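Shikimate kinase (Aquifex aeolicus, PDB 2PT5) probably phosphorylates the 3-hydroxyl group of shikimate with ATP and magnesium, the fifth step of the shikimate pathway toward chorismate. Local coordinates at residues I6-S11 against E131-I136; I101-F106 against R121-I126; I142-E147 against E151-E156. All coordinates share one frame; numbering follows the deposited sequence.

Interaction 1: I6-S11 against E131-I136; sequences IGFMCS and EERRKI
The ring of F8 comes up to helix 127-137 obliquely, its far end set against the backbone of the turn that holds R133 and R134. F130 stacks on the same ring, Y137 meets it edge-to-face, and F106 leans in at an angle from helix 103-109. In this P-loop kinase F8 lies in the loop after strand 2-6 that carries the Walker A (P-loop) pattern, with ATP ligands predicted from C10 onward, so the nucleotide loop is joined here to a helix bearing R133, a predicted shikimate ligand. CE2 of F8 touches CB of R133 at 4.0 Å, while CZ of F8 lies 4.1 Å from CB of R134. The two arginines offer only the roots of their side chains. R134 has CG anti to its backbone N (chi1 -174°) and runs extended away from the ring to a salt bridge with D100; the R133 chain, equally extended, comes close to G78, a predicted substrate-binding residue. With an alanine in place of F8, a gap is likely to open between loop and helix, and the F130 and Y137 rings would lose their aromatic partner. The turn from F8 to S11 is closed doubly at the carbonyl O of F8: S11 N donates from 3.0 Å and S11 OG, lying in the carbonyl plane, from 2.6 Å.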
ATOM      1  N   ILE A   6      -1.314  -2.519   2.706  1.00 30.87           N
ATOM      2  CA  ILE A   6      -1.989  -2.312   1.435  1.00 33.19           C
ATOM      3  C   ILE A   6      -3.208  -1.425   1.621  1.00 32.07           C
ATOM      4  O   ILE A   6      -3.740  -1.306   2.726  1.00 26.56           O
ATOM      5  CB  ILE A   6      -2.414  -3.668   0.806  1.00 32.29           C
ATOM      6  CG1 ILE A   6      -3.571  -4.288   1.594  1.00 32.61           C
ATOM      7  CG2 ILE A   6      -1.239  -4.630   0.821  1.00 33.06           C
ATOM      8  CD1 ILE A   6      -3.982  -5.679   1.101  1.00 35.36           C
ATOM      9  N   GLY A   7      -3.642  -0.795   0.536  1.00 31.44           N
ATOM     10  CA  GLY A   7      -4.798   0.078   0.598  1.00 30.36           C
ATOM     11  C   GLY A   7      -4.616   1.235  -0.363  1.00 36.51           C
ATOM     12  O   GLY A   7      -3.619   1.292  -1.096  1.00 32.58           O
ATOM     13  N   PHE A   8      -5.559   2.172  -0.357  1.00 30.26           N
ATOM     14  CA  PHE A   8      -5.463   3.312  -1.256  1.00 34.52           C
ATOM     15  C   PHE A   8      -4.345   4.272  -0.842  1.00 37.07           C
ATOM     16  O   PHE A   8      -3.923   4.315   0.321  1.00 29.20           O
ATOM     17  CB  PHE A   8      -6.814   4.047  -1.350  1.00 27.16           C
ATOM     18  CG  PHE A   8      -7.934   3.187  -1.876  1.00 32.37           C
ATOM     19  CD1 PHE A   8      -8.831   2.568  -1.001  1.00 34.53           C
ATOM     20  CD2 PHE A   8      -8.062   2.949  -3.242  1.00 30.43           C
ATOM     21  CE1 PHE A   8      -9.843   1.721  -1.479  1.00 30.84           C
ATOM     22  CE2 PHE A   8      -9.068   2.106  -3.730  1.00 33.95           C
ATOM     23  CZ  PHE A   8      -9.962   1.491  -2.842  1.00 26.50           C
HETATM   24  N   MSE A   9      -3.873   5.032  -1.823  1.00 43.16           N
HETATM   25  CA  MSE A   9      -2.797   5.999  -1.647  1.00 49.08           C
HETATM   26  C   MSE A   9      -2.963   6.940  -0.455  1.00 46.09           C
HETATM   27  O   MSE A   9      -1.990   7.286   0.216  1.00 45.32           O
HETATM   28  CB  MSE A   9      -2.661   6.824  -2.929  1.00 60.80           C
HETATM   29  CG  MSE A   9      -1.883   8.119  -2.779  1.00 77.85           C
HETATM   30 SE   MSE A   9      -2.834   9.588  -3.630  1.00100.68          SE
HETATM   31  CE  MSE A   9      -3.591  10.418  -2.056  1.00 93.33           C
ATOM     32  N   CYS A  10      -4.194   7.355  -0.191  1.00 40.55           N
ATOM     33  CA  CYS A  10      -4.453   8.275   0.904  1.00 37.74           C
ATOM     34  C   CYS A  10      -4.888   7.579   2.191  1.00 38.78           C
ATOM     35  O   CYS A  10      -5.613   8.168   2.994  1.00 41.65           O
ATOM     36  CB  CYS A  10      -5.533   9.270   0.473  1.00 42.06           C
ATOM     37  SG  CYS A  10      -7.033   8.439  -0.153  1.00 40.04           S
ATOM     38  N   SER A  11      -4.458   6.341   2.403  1.00 34.07           N
ATOM     39  CA  SER A  11      -4.863   5.638   3.614  1.00 39.38           C
ATOM     40  C   SER A  11      -3.793   5.676   4.710  1.00 40.93           C
ATOM     41  O   SER A  11      -3.941   5.043   5.751  1.00 44.14           O
ATOM     42  CB  SER A  11      -5.254   4.185   3.292  1.00 31.50           C
ATOM     43  OG  SER A  11      -4.169   3.473   2.736  1.00 38.20           O
ATOM     44  N   GLU A 131     -14.261   0.599  -5.698  1.00 26.86           N
ATOM     45  CA  GLU A 131     -15.012  -0.577  -5.253  1.00 27.59           C
ATOM     46  C   GLU A 131     -14.266  -1.871  -5.584  1.00 30.59           C
ATOM     47  O   GLU A 131     -14.184  -2.775  -4.750  1.00 30.97           O
ATOM     48  CB  GLU A 131     -16.395  -0.614  -5.925  1.00 28.05           C
ATOM     49  CG  GLU A 131     -17.243   0.615  -5.648  1.00 29.37           C
ATOM     50  CD  GLU A 131     -18.567   0.615  -6.400  1.00 35.43           C
ATOM     51  OE1 GLU A 131     -18.579   0.292  -7.605  1.00 37.86           O
ATOM     52  OE2 GLU A 131     -19.597   0.953  -5.791  1.00 32.14           O
ATOM     53  N   GLU A 132     -13.721  -1.968  -6.797  1.00 28.45           N
ATOM     54  CA  GLU A 132     -13.023  -3.198  -7.189  1.00 34.00           C
ATOM     55  C   GLU A 132     -11.684  -3.422  -6.498  1.00 33.03           C
ATOM     56  O   GLU A 132     -11.381  -4.542  -6.084  1.00 35.23           O
ATOM     57  CB  GLU A 132     -12.836  -3.258  -8.715  1.00 34.82           C
ATOM     58  CG  GLU A 132     -14.150  -3.400  -9.496  1.00 35.70           C
ATOM     59  CD  GLU A 132     -15.005  -4.549  -8.991  1.00 35.09           C
ATOM     60  OE1 GLU A 132     -14.467  -5.663  -8.797  1.00 39.94           O
ATOM     61  OE2 GLU A 132     -16.220  -4.342  -8.786  1.00 41.32           O
ATOM     62  N   ARG A 133     -10.874  -2.377  -6.374  1.00 28.99           N
ATOM     63  CA  ARG A 133      -9.596  -2.541  -5.696  1.00 27.10           C
ATOM     64  C   ARG A 133      -9.857  -2.905  -4.231  1.00 30.92           C
ATOM     65  O   ARG A 133      -9.166  -3.752  -3.667  1.00 31.95           O
ATOM     66  CB  ARG A 133      -8.740  -1.259  -5.788  1.00 26.75           C
ATOM     67  CG  ARG A 133      -8.150  -0.988  -7.181  1.00 28.49           C
ATOM     68  CD  ARG A 133      -7.098   0.136  -7.165  1.00 32.59           C
ATOM     69  NE  ARG A 133      -6.280   0.120  -8.380  1.00 29.90           N
ATOM     70  CZ  ARG A 133      -5.275   0.958  -8.634  1.00 30.38           C
ATOM     71  NH1 ARG A 133      -4.941   1.900  -7.765  1.00 26.94           N
ATOM     72  NH2 ARG A 133      -4.601   0.855  -9.761  1.00 31.78           N
ATOM     73  N   ARG A 134     -10.867  -2.280  -3.621  1.00 26.84           N
ATOM     74  CA  ARG A 134     -11.184  -2.555  -2.219  1.00 30.44           C
ATOM     75  C   ARG A 134     -11.549  -4.028  -1.973  1.00 29.65           C
ATOM     76  O   ARG A 134     -11.321  -4.564  -0.886  1.00 30.64           O
ATOM     77  CB  ARG A 134     -12.327  -1.643  -1.742  1.00 32.59           C
ATOM     78  CG  ARG A 134     -12.624  -1.764  -0.256  1.00 31.95           C
ATOM     79  CD  ARG A 134     -13.407  -0.563   0.294  1.00 35.67           C
ATOM     80  NE  ARG A 134     -13.610  -0.695   1.735  1.00 39.42           N
ATOM     81  CZ  ARG A 134     -14.505  -1.505   2.308  1.00 52.02           C
ATOM     82  NH1 ARG A 134     -15.309  -2.262   1.564  1.00 52.97           N
ATOM     83  NH2 ARG A 134     -14.568  -1.600   3.632  1.00 47.49           N
ATOM     84  N   LYS A 135     -12.119  -4.677  -2.981  1.00 29.71           N
ATOM     85  CA  LYS A 135     -12.496  -6.087  -2.876  1.00 29.82           C
ATOM     86  C   LYS A 135     -11.227  -6.931  -2.752  1.00 29.90           C
ATOM     87  O   LYS A 135     -11.202  -7.948  -2.054  1.00 30.01           O
ATOM     88  CB  LYS A 135     -13.290  -6.524  -4.116  1.00 27.81           C
ATOM     89  CG  LYS A 135     -14.724  -6.016  -4.146  1.00 34.78           C
ATOM     90  CD  LYS A 135     -15.438  -6.373  -5.461  1.00 34.93           C
ATOM     91  CE  LYS A 135     -16.833  -5.757  -5.507  1.00 32.04           C
ATOM     92  NZ  LYS A 135     -17.455  -5.789  -6.873  1.00 36.98           N
ATOM     93  N   ILE A 136     -10.175  -6.506  -3.440  1.00 27.71           N
ATOM     94  CA  ILE A 136      -8.914  -7.224  -3.378  1.00 31.73           C
ATOM     95  C   ILE A 136      -8.252  -6.905  -2.028  1.00 34.69           C
ATOM     96  O   ILE A 136      -7.823  -7.807  -1.313  1.00 35.33           O
ATOM     97  CB  ILE A 136      -7.979  -6.809  -4.533  1.00 34.54           C
ATOM     98  CG1 ILE A 136      -8.685  -7.017  -5.884  1.00 33.83           C
ATOM     99  CG2 ILE A 136      -6.687  -7.611  -4.465  1.00 30.95           C
ATOM    100  CD1 ILE A 136      -9.160  -8.446  -6.132  1.00 31.07           C
TER

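Interaction 2: I101-F106 against R121-I126; sequences IPFEVF and RPLDEI
F103 and L123 meet with the ring edge leading: CD1 of L123 lies in the plane of the F103 ring, beside the bond between its CE2 and CZ. That methyl is 3.7 Å from F103 CE2 and equally far from F103 CZ, so the leucine straddles one ring bond and does not lie over the pi face. The second pair, F106 and I126, is looser. There CD1 of I126 approaches CE2 of F106 obliquely, 4.2 Å away. F103 and F106 sit one turn apart on helix 103-109, and both send their rings out from the same flank of the helix toward 121-126. In each the ring swings out opposite the backbone N (chi1 -168° in F103), which carries it far enough to bridge backbones whose closest CA atoms, those of F103 and I126, are still 10.4 Å apart. On the other side L123 likewise has CG anti to the backbone N, whereas I126 places CG1 between its backbone N and carbonyl carbon (chi1 68°).

No hydrogen bond crosses; the contact is purely apolar. F130 fills in beside it, edge-to-face with F103 and also meeting F106, and L118 touches both F106 and I126. Each segment sits at a helix start. P102 is the N-cap of helix 103-109, its O accepting from F106 N at 3.1 Å, and I126 is the N-cap of helix 127-137. Crystal neighbours touch all four contacting residues, so the exact position of the loop may owe something to the lattice. The segment linking these two helices, holding the predicted ATP ligand R116, is consistent with the lid of shikimate kinases, which is mobile in the family; the contact would then hold the later part of that lid against helix 103-109.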
ATOM      1  N   ILE A 101     -10.164   2.705   4.489  1.00 30.18           N
ATOM      2  CA  ILE A 101     -10.829   3.999   4.627  1.00 33.80           C
ATOM      3  C   ILE A 101     -12.072   3.945   3.733  1.00 33.80           C
ATOM      4  O   ILE A 101     -12.036   3.378   2.634  1.00 28.68           O
ATOM      5  CB  ILE A 101      -9.954   5.190   4.162  1.00 36.06           C
ATOM      6  CG1 ILE A 101      -9.400   4.921   2.765  1.00 37.29           C
ATOM      7  CG2 ILE A 101      -8.848   5.457   5.179  1.00 36.17           C
ATOM      8  CD1 ILE A 101      -8.638   6.099   2.174  1.00 41.71           C
ATOM      9  N   PRO A 102     -13.192   4.521   4.199  1.00 30.62           N
ATOM     10  CA  PRO A 102     -14.456   4.547   3.453  1.00 31.81           C
ATOM     11  C   PRO A 102     -14.387   5.449   2.220  1.00 32.10           C
ATOM     12  O   PRO A 102     -13.520   6.321   2.129  1.00 33.11           O
ATOM     13  CB  PRO A 102     -15.456   5.047   4.492  1.00 33.35           C
ATOM     14  CG  PRO A 102     -14.613   5.954   5.350  1.00 35.87           C
ATOM     15  CD  PRO A 102     -13.344   5.156   5.520  1.00 31.69           C
ATOM     16  N   PHE A 103     -15.304   5.245   1.278  1.00 28.31           N
ATOM     17  CA  PHE A 103     -15.302   6.029   0.042  1.00 30.03           C
ATOM     18  C   PHE A 103     -15.272   7.537   0.261  1.00 29.11           C
ATOM     19  O   PHE A 103     -14.549   8.236  -0.436  1.00 28.85           O
ATOM     20  CB  PHE A 103     -16.512   5.662  -0.832  1.00 30.51           C
ATOM     21  CG  PHE A 103     -16.447   6.210  -2.249  1.00 33.47           C
ATOM     22  CD1 PHE A 103     -15.348   5.947  -3.070  1.00 32.13           C
ATOM     23  CD2 PHE A 103     -17.520   6.928  -2.786  1.00 32.09           C
ATOM     24  CE1 PHE A 103     -15.317   6.384  -4.409  1.00 29.03           C
ATOM     25  CE2 PHE A 103     -17.498   7.368  -4.123  1.00 29.87           C
ATOM     26  CZ  PHE A 103     -16.395   7.094  -4.932  1.00 30.79           C
ATOM     27  N   GLU A 104     -16.040   8.045   1.224  1.00 32.29           N
ATOM     28  CA  GLU A 104     -16.063   9.489   1.458  1.00 31.16           C
ATOM     29  C   GLU A 104     -14.694  10.035   1.886  1.00 34.14           C
ATOM     30  O   GLU A 104     -14.332  11.153   1.520  1.00 36.16           O
ATOM     31  CB  GLU A 104     -17.142   9.876   2.495  1.00 28.44           C
ATOM     32  CG  GLU A 104     -16.871   9.398   3.914  1.00 28.25           C
ATOM     33  CD  GLU A 104     -17.506   8.060   4.222  1.00 32.94           C
ATOM     34  OE1 GLU A 104     -17.857   7.320   3.273  1.00 33.64           O
ATOM     35  OE2 GLU A 104     -17.640   7.744   5.421  1.00 36.08           O
ATOM     36  N   VAL A 105     -13.932   9.254   2.647  1.00 32.07           N
ATOM     37  CA  VAL A 105     -12.606   9.688   3.092  1.00 31.02           C
ATOM     38  C   VAL A 105     -11.644   9.667   1.907  1.00 32.50           C
ATOM     39  O   VAL A 105     -10.848  10.586   1.710  1.00 31.43           O
ATOM     40  CB  VAL A 105     -12.057   8.771   4.199  1.00 30.08           C
ATOM     41  CG1 VAL A 105     -10.593   9.099   4.472  1.00 30.42           C
ATOM     42  CG2 VAL A 105     -12.882   8.947   5.474  1.00 35.39           C
ATOM     43  N   PHE A 106     -11.729   8.591   1.132  1.00 34.29           N
ATOM     44  CA  PHE A 106     -10.919   8.385  -0.065  1.00 30.37           C
ATOM     45  C   PHE A 106     -11.079   9.589  -0.981  1.00 32.00           C
ATOM     46  O   PHE A 106     -10.104  10.171  -1.458  1.00 34.18           O
ATOM     47  CB  PHE A 106     -11.418   7.119  -0.774  1.00 29.89           C
ATOM     48  CG  PHE A 106     -10.947   6.969  -2.194  1.00 33.19           C
ATOM     49  CD1 PHE A 106      -9.654   6.536  -2.479  1.00 34.68           C
ATOM     50  CD2 PHE A 106     -11.818   7.212  -3.250  1.00 37.16           C
ATOM     51  CE1 PHE A 106      -9.239   6.339  -3.795  1.00 34.15           C
ATOM     52  CE2 PHE A 106     -11.416   7.019  -4.567  1.00 35.57           C
ATOM     53  CZ  PHE A 106     -10.122   6.579  -4.841  1.00 31.76           C
ATOM     54  N   ARG A 121     -13.088  15.387  -9.645  1.00 40.46           N
ATOM     55  CA  ARG A 121     -13.100  14.581 -10.864  1.00 35.13           C
ATOM     56  C   ARG A 121     -14.494  13.939 -11.007  1.00 37.47           C
ATOM     57  O   ARG A 121     -15.217  13.779 -10.027  1.00 31.06           O
ATOM     58  CB  ARG A 121     -12.038  13.479 -10.787  1.00 28.54           C
ATOM     59  CG  ARG A 121     -10.597  13.974 -10.665  1.00 35.46           C
ATOM     60  CD  ARG A 121     -10.209  14.837 -11.860  1.00 32.80           C
ATOM     61  NE  ARG A 121     -10.426  14.136 -13.128  1.00 24.78           N
ATOM     62  CZ  ARG A 121     -10.658  14.742 -14.289  1.00 28.15           C
ATOM     63  NH1 ARG A 121     -10.703  16.067 -14.352  1.00 24.69           N
ATOM     64  NH2 ARG A 121     -10.869  14.021 -15.388  1.00 26.30           N
ATOM     65  N   PRO A 122     -14.890  13.566 -12.233  1.00 40.89           N
ATOM     66  CA  PRO A 122     -16.211  12.947 -12.379  1.00 38.74           C
ATOM     67  C   PRO A 122     -16.242  11.672 -11.533  1.00 38.07           C
ATOM     68  O   PRO A 122     -15.256  10.953 -11.472  1.00 31.58           O
ATOM     69  CB  PRO A 122     -16.289  12.659 -13.875  1.00 43.86           C
ATOM     70  CG  PRO A 122     -15.440  13.756 -14.470  1.00 42.49           C
ATOM     71  CD  PRO A 122     -14.247  13.752 -13.546  1.00 42.91           C
ATOM     72  N   LEU A 123     -17.370  11.416 -10.881  1.00 33.96           N
ATOM     73  CA  LEU A 123     -17.534  10.250 -10.016  1.00 37.04           C
ATOM     74  C   LEU A 123     -17.329   8.878 -10.672  1.00 38.71           C
ATOM     75  O   LEU A 123     -16.629   8.023 -10.126  1.00 33.30           O
ATOM     76  CB  LEU A 123     -18.926  10.277  -9.374  1.00 30.43           C
ATOM     77  CG  LEU A 123     -19.321   9.055  -8.536  1.00 37.77           C
ATOM     78  CD1 LEU A 123     -18.544   9.054  -7.218  1.00 36.52           C
ATOM     79  CD2 LEU A 123     -20.821   9.089  -8.261  1.00 40.33           C
ATOM     80  N   ASP A 124     -17.957   8.667 -11.825  1.00 43.05           N
ATOM     81  CA  ASP A 124     -17.875   7.389 -12.531  1.00 49.65           C
ATOM     82  C   ASP A 124     -16.457   7.047 -12.976  1.00 51.69           C
ATOM     83  O   ASP A 124     -16.132   5.891 -13.238  1.00 51.88           O
ATOM     84  CB  ASP A 124     -18.816   7.417 -13.736  1.00 59.24           C
ATOM     85  CG  ASP A 124     -20.244   7.768 -13.342  1.00 66.99           C
ATOM     86  OD1 ASP A 124     -20.863   6.992 -12.582  1.00 70.15           O
ATOM     87  OD2 ASP A 124     -20.742   8.828 -13.783  1.00 71.52           O
ATOM     88  N   GLU A 125     -15.614   8.070 -13.038  1.00 55.85           N
ATOM     89  CA  GLU A 125     -14.224   7.914 -13.435  1.00 56.86           C
ATOM     90  C   GLU A 125     -13.433   7.076 -12.419  1.00 52.63           C
ATOM     91  O   GLU A 125     -12.434   6.454 -12.778  1.00 51.54           O
ATOM     92  CB  GLU A 125     -13.575   9.296 -13.557  1.00 62.45           C
ATOM     93  CG  GLU A 125     -12.477   9.409 -14.611  1.00 73.90           C
ATOM     94  CD  GLU A 125     -13.033   9.655 -16.001  1.00 79.26           C
ATOM     95  OE1 GLU A 125     -13.814  10.617 -16.152  1.00 82.49           O
ATOM     96  OE2 GLU A 125     -12.692   8.902 -16.940  1.00 82.10           O
ATOM     97  N   ILE A 126     -13.885   7.052 -11.161  1.00 45.42           N
ATOM     98  CA  ILE A 126     -13.169   6.327 -10.103  1.00 43.02           C
ATOM     99  C   ILE A 126     -13.991   5.498  -9.104  1.00 40.56           C
ATOM    100  O   ILE A 126     -13.413   4.861  -8.220  1.00 32.48           O
ATOM    101  CB  ILE A 126     -12.327   7.304  -9.255  1.00 45.10           C
ATOM    102  CG1 ILE A 126     -13.262   8.219  -8.464  1.00 46.63           C
ATOM    103  CG2 ILE A 126     -11.399   8.121 -10.151  1.00 45.75           C
ATOM    104  CD1 ILE A 126     -12.580   9.381  -7.776  1.00 51.57           C
TER

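Interaction 3: I142-E147 against E151-E156; sequences IKVKGE and EEVVKE
E156 OE1 accepts the backbone N-H of K145 at 3.0 Å, but the bond is weak, bent to 127° at the hydrogen. The same oxygen also presses on CB of V144, 3.3 Å away. The glutamate reaches the strand with an extended chain beyond CG, laying its CB against CG1 of V144 on the way. Deeper in, V144 CG2 meets V153 CG1 at 3.7 Å, the two valines crossing obliquely. The other methyl of V153, CG2, rests on the backbone where the strand ends, 3.4 Å from O of K145 and 4.0 Å from CA of G146. Strand 142-145, an outermost strand of the parallel sheet, and helix 150-162 thus pack as the last strand-helix unit of the P-loop kinase fold, their segments running at 149° with axes 8.3 Å apart. V153 also touches V16 of helix 13-24.

O of K145, 3.4 Å from E156 OE2 without a bond, is probably unfavourable to a charged carboxylate, which the K145 N-H and K148, a long, weak ion pair at OE2, would partly offset. Apolar contact, the glutamate's own CB included, probably carries more of the hold than the single bent hydrogen bond.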
ATOM      1  N   ILE A 142      -5.025  -9.056   7.833  1.00 39.00           N
ATOM      2  CA  ILE A 142      -5.542  -8.148   8.853  1.00 40.60           C
ATOM      3  C   ILE A 142      -6.114  -6.876   8.232  1.00 39.41           C
ATOM      4  O   ILE A 142      -5.539  -6.311   7.298  1.00 37.44           O
ATOM      5  CB  ILE A 142      -4.429  -7.747   9.849  1.00 40.02           C
ATOM      6  CG1 ILE A 142      -3.735  -9.000  10.393  1.00 39.69           C
ATOM      7  CG2 ILE A 142      -5.019  -6.947  10.999  1.00 35.23           C
ATOM      8  CD1 ILE A 142      -2.508  -8.696  11.248  1.00 38.33           C
ATOM      9  N   LYS A 143      -7.246  -6.430   8.766  1.00 37.21           N
ATOM     10  CA  LYS A 143      -7.911  -5.226   8.280  1.00 40.42           C
ATOM     11  C   LYS A 143      -8.151  -4.286   9.454  1.00 38.11           C
ATOM     12  O   LYS A 143      -8.750  -4.676  10.439  1.00 41.59           O
ATOM     13  CB  LYS A 143      -9.251  -5.592   7.629  1.00 40.56           C
ATOM     14  CG  LYS A 143     -10.111  -4.394   7.235  1.00 47.98           C
ATOM     15  CD  LYS A 143     -11.493  -4.832   6.741  1.00 51.23           C
ATOM     16  CE  LYS A 143     -12.335  -3.651   6.281  1.00 51.91           C
ATOM     17  NZ  LYS A 143     -12.603  -2.654   7.362  1.00 59.59           N
ATOM     18  N   VAL A 144      -7.678  -3.049   9.344  1.00 38.91           N
ATOM     19  CA  VAL A 144      -7.850  -2.068  10.410  1.00 37.39           C
ATOM     20  C   VAL A 144      -8.465  -0.773   9.877  1.00 38.66           C
ATOM     21  O   VAL A 144      -8.327  -0.453   8.696  1.00 37.81           O
ATOM     22  CB  VAL A 144      -6.493  -1.740  11.086  1.00 32.65           C
ATOM     23  CG1 VAL A 144      -5.879  -3.008  11.668  1.00 32.84           C
ATOM     24  CG2 VAL A 144      -5.548  -1.119  10.076  1.00 33.55           C
ATOM     25  N   LYS A 145      -9.134  -0.039  10.763  1.00 41.04           N
ATOM     26  CA  LYS A 145      -9.785   1.225  10.431  1.00 45.54           C
ATOM     27  C   LYS A 145      -8.724   2.307  10.224  1.00 43.67           C
ATOM     28  O   LYS A 145      -8.052   2.708  11.170  1.00 41.25           O
ATOM     29  CB  LYS A 145     -10.708   1.634  11.580  1.00 56.58           C
ATOM     30  CG  LYS A 145     -11.932   2.429  11.174  1.00 70.76           C
ATOM     31  CD  LYS A 145     -13.133   1.512  10.990  1.00 82.00           C
ATOM     32  CE  LYS A 145     -14.423   2.313  10.856  1.00 88.87           C
ATOM     33  NZ  LYS A 145     -14.670   3.174  12.050  1.00 91.63           N
ATOM     34  N   GLY A 146      -8.583   2.783   8.990  1.00 42.84           N
ATOM     35  CA  GLY A 146      -7.578   3.792   8.699  1.00 43.40           C
ATOM     36  C   GLY A 146      -8.069   5.225   8.703  1.00 44.71           C
ATOM     37  O   GLY A 146      -7.357   6.138   8.278  1.00 42.42           O
ATOM     38  N   GLU A 147      -9.296   5.425   9.168  1.00 47.26           N
ATOM     39  CA  GLU A 147      -9.867   6.758   9.233  1.00 50.63           C
ATOM     40  C   GLU A 147      -9.275   7.470  10.443  1.00 49.36           C
ATOM     41  O   GLU A 147      -9.197   8.695  10.479  1.00 53.03           O
ATOM     42  CB  GLU A 147     -11.400   6.680   9.341  1.00 50.28           C
ATOM     43  CG  GLU A 147     -12.068   8.011   9.680  1.00 56.96           C
ATOM     44  CD  GLU A 147     -13.510   8.093   9.211  1.00 60.28           C
ATOM     45  OE1 GLU A 147     -14.191   7.044   9.170  1.00 61.89           O
ATOM     46  OE2 GLU A 147     -13.964   9.213   8.894  1.00 57.35           O
ATOM     47  N   GLU A 151      -1.221   7.066  14.740  1.00 44.73           N
ATOM     48  CA  GLU A 151      -0.812   6.393  15.970  1.00 45.97           C
ATOM     49  C   GLU A 151      -1.860   5.411  16.465  1.00 46.57           C
ATOM     50  O   GLU A 151      -1.523   4.383  17.049  1.00 42.24           O
ATOM     51  CB  GLU A 151      -0.495   7.409  17.077  1.00 55.58           C
ATOM     52  CG  GLU A 151      -1.587   8.438  17.347  1.00 66.74           C
ATOM     53  CD  GLU A 151      -1.565   9.592  16.356  1.00 72.71           C
ATOM     54  OE1 GLU A 151      -2.357  10.546  16.532  1.00 74.42           O
ATOM     55  OE2 GLU A 151      -0.753   9.543  15.404  1.00 72.82           O
ATOM     56  N   GLU A 152      -3.130   5.728  16.236  1.00 42.30           N
ATOM     57  CA  GLU A 152      -4.204   4.843  16.662  1.00 44.55           C
ATOM     58  C   GLU A 152      -4.253   3.597  15.787  1.00 38.93           C
ATOM     59  O   GLU A 152      -4.558   2.507  16.263  1.00 34.19           O
ATOM     60  CB  GLU A 152      -5.546   5.577  16.618  1.00 49.69           C
ATOM     61  CG  GLU A 152      -5.713   6.540  17.769  1.00 61.36           C
ATOM     62  CD  GLU A 152      -5.398   5.878  19.096  1.00 67.81           C
ATOM     63  OE1 GLU A 152      -6.009   4.827  19.391  1.00 71.17           O
ATOM     64  OE2 GLU A 152      -4.539   6.404  19.836  1.00 71.13           O
ATOM     65  N   VAL A 153      -3.949   3.766  14.506  1.00 36.10           N
ATOM     66  CA  VAL A 153      -3.944   2.638  13.582  1.00 36.03           C
ATOM     67  C   VAL A 153      -2.795   1.701  13.948  1.00 35.29           C
ATOM     68  O   VAL A 153      -2.923   0.485  13.840  1.00 38.82           O
ATOM     69  CB  VAL A 153      -3.780   3.118  12.122  1.00 37.13           C
ATOM     70  CG1 VAL A 153      -3.705   1.924  11.180  1.00 31.55           C
ATOM     71  CG2 VAL A 153      -4.940   4.040  11.753  1.00 34.97           C
ATOM     72  N   VAL A 154      -1.672   2.271  14.385  1.00 36.22           N
ATOM     73  CA  VAL A 154      -0.515   1.469  14.785  1.00 34.20           C
ATOM     74  C   VAL A 154      -0.885   0.587  15.978  1.00 32.54           C
ATOM     75  O   VAL A 154      -0.553  -0.597  16.005  1.00 34.02           O
ATOM     76  CB  VAL A 154       0.708   2.364  15.159  1.00 33.73           C
ATOM     77  CG1 VAL A 154       1.805   1.527  15.799  1.00 33.49           C
ATOM     78  CG2 VAL A 154       1.258   3.038  13.909  1.00 37.89           C
ATOM     79  N   LYS A 155      -1.568   1.164  16.964  1.00 31.66           N
ATOM     80  CA  LYS A 155      -1.983   0.396  18.137  1.00 38.36           C
ATOM     81  C   LYS A 155      -2.894  -0.741  17.696  1.00 37.92           C
ATOM     82  O   LYS A 155      -2.843  -1.840  18.249  1.00 36.54           O
ATOM     83  CB  LYS A 155      -2.736   1.282  19.131  1.00 35.38           C
ATOM     84  CG  LYS A 155      -1.869   2.306  19.833  1.00 45.24           C
ATOM     85  CD  LYS A 155      -2.710   3.182  20.740  1.00 52.15           C
ATOM     86  CE  LYS A 155      -1.871   4.229  21.440  1.00 59.84           C
ATOM     87  NZ  LYS A 155      -2.736   5.139  22.245  1.00 65.15           N
ATOM     88  N   GLU A 156      -3.734  -0.463  16.702  1.00 38.34           N
ATOM     89  CA  GLU A 156      -4.648  -1.464  16.165  1.00 37.30           C
ATOM     90  C   GLU A 156      -3.845  -2.614  15.573  1.00 32.76           C
ATOM     91  O   GLU A 156      -4.104  -3.786  15.853  1.00 31.47           O
ATOM     92  CB  GLU A 156      -5.528  -0.850  15.069  1.00 47.02           C
ATOM     93  CG  GLU A 156      -6.663   0.043  15.559  1.00 55.57           C
ATOM     94  CD  GLU A 156      -7.367   0.775  14.416  1.00 65.63           C
ATOM     95  OE1 GLU A 156      -7.770   0.115  13.434  1.00 69.53           O
ATOM     96  OE2 GLU A 156      -7.518   2.013  14.500  1.00 68.75           O
TER

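The three contacts differ in depth and chemistry. Interaction 3 is the most buried, joining an edge strand of the sheet to its covering helix through valines, the chain of a glutamate and one weak polar bond. Interaction 1 is partly buried and nearest the chain's centre, where the P-loop meets helix 127-137; interaction 2, wholly apolar, lies farther out, where helix 103-109 meets the probable lid. Along the chain 101-126 is nested within the span closed by interaction 1, and the two touch directly, CD2 of F8 lying 3.6 Å from CE1 of F106. I101 in turn packs on G146, linking interactions 2 and 3, while NH2 of R134 lies beside CE of K143, linking 1 and 3.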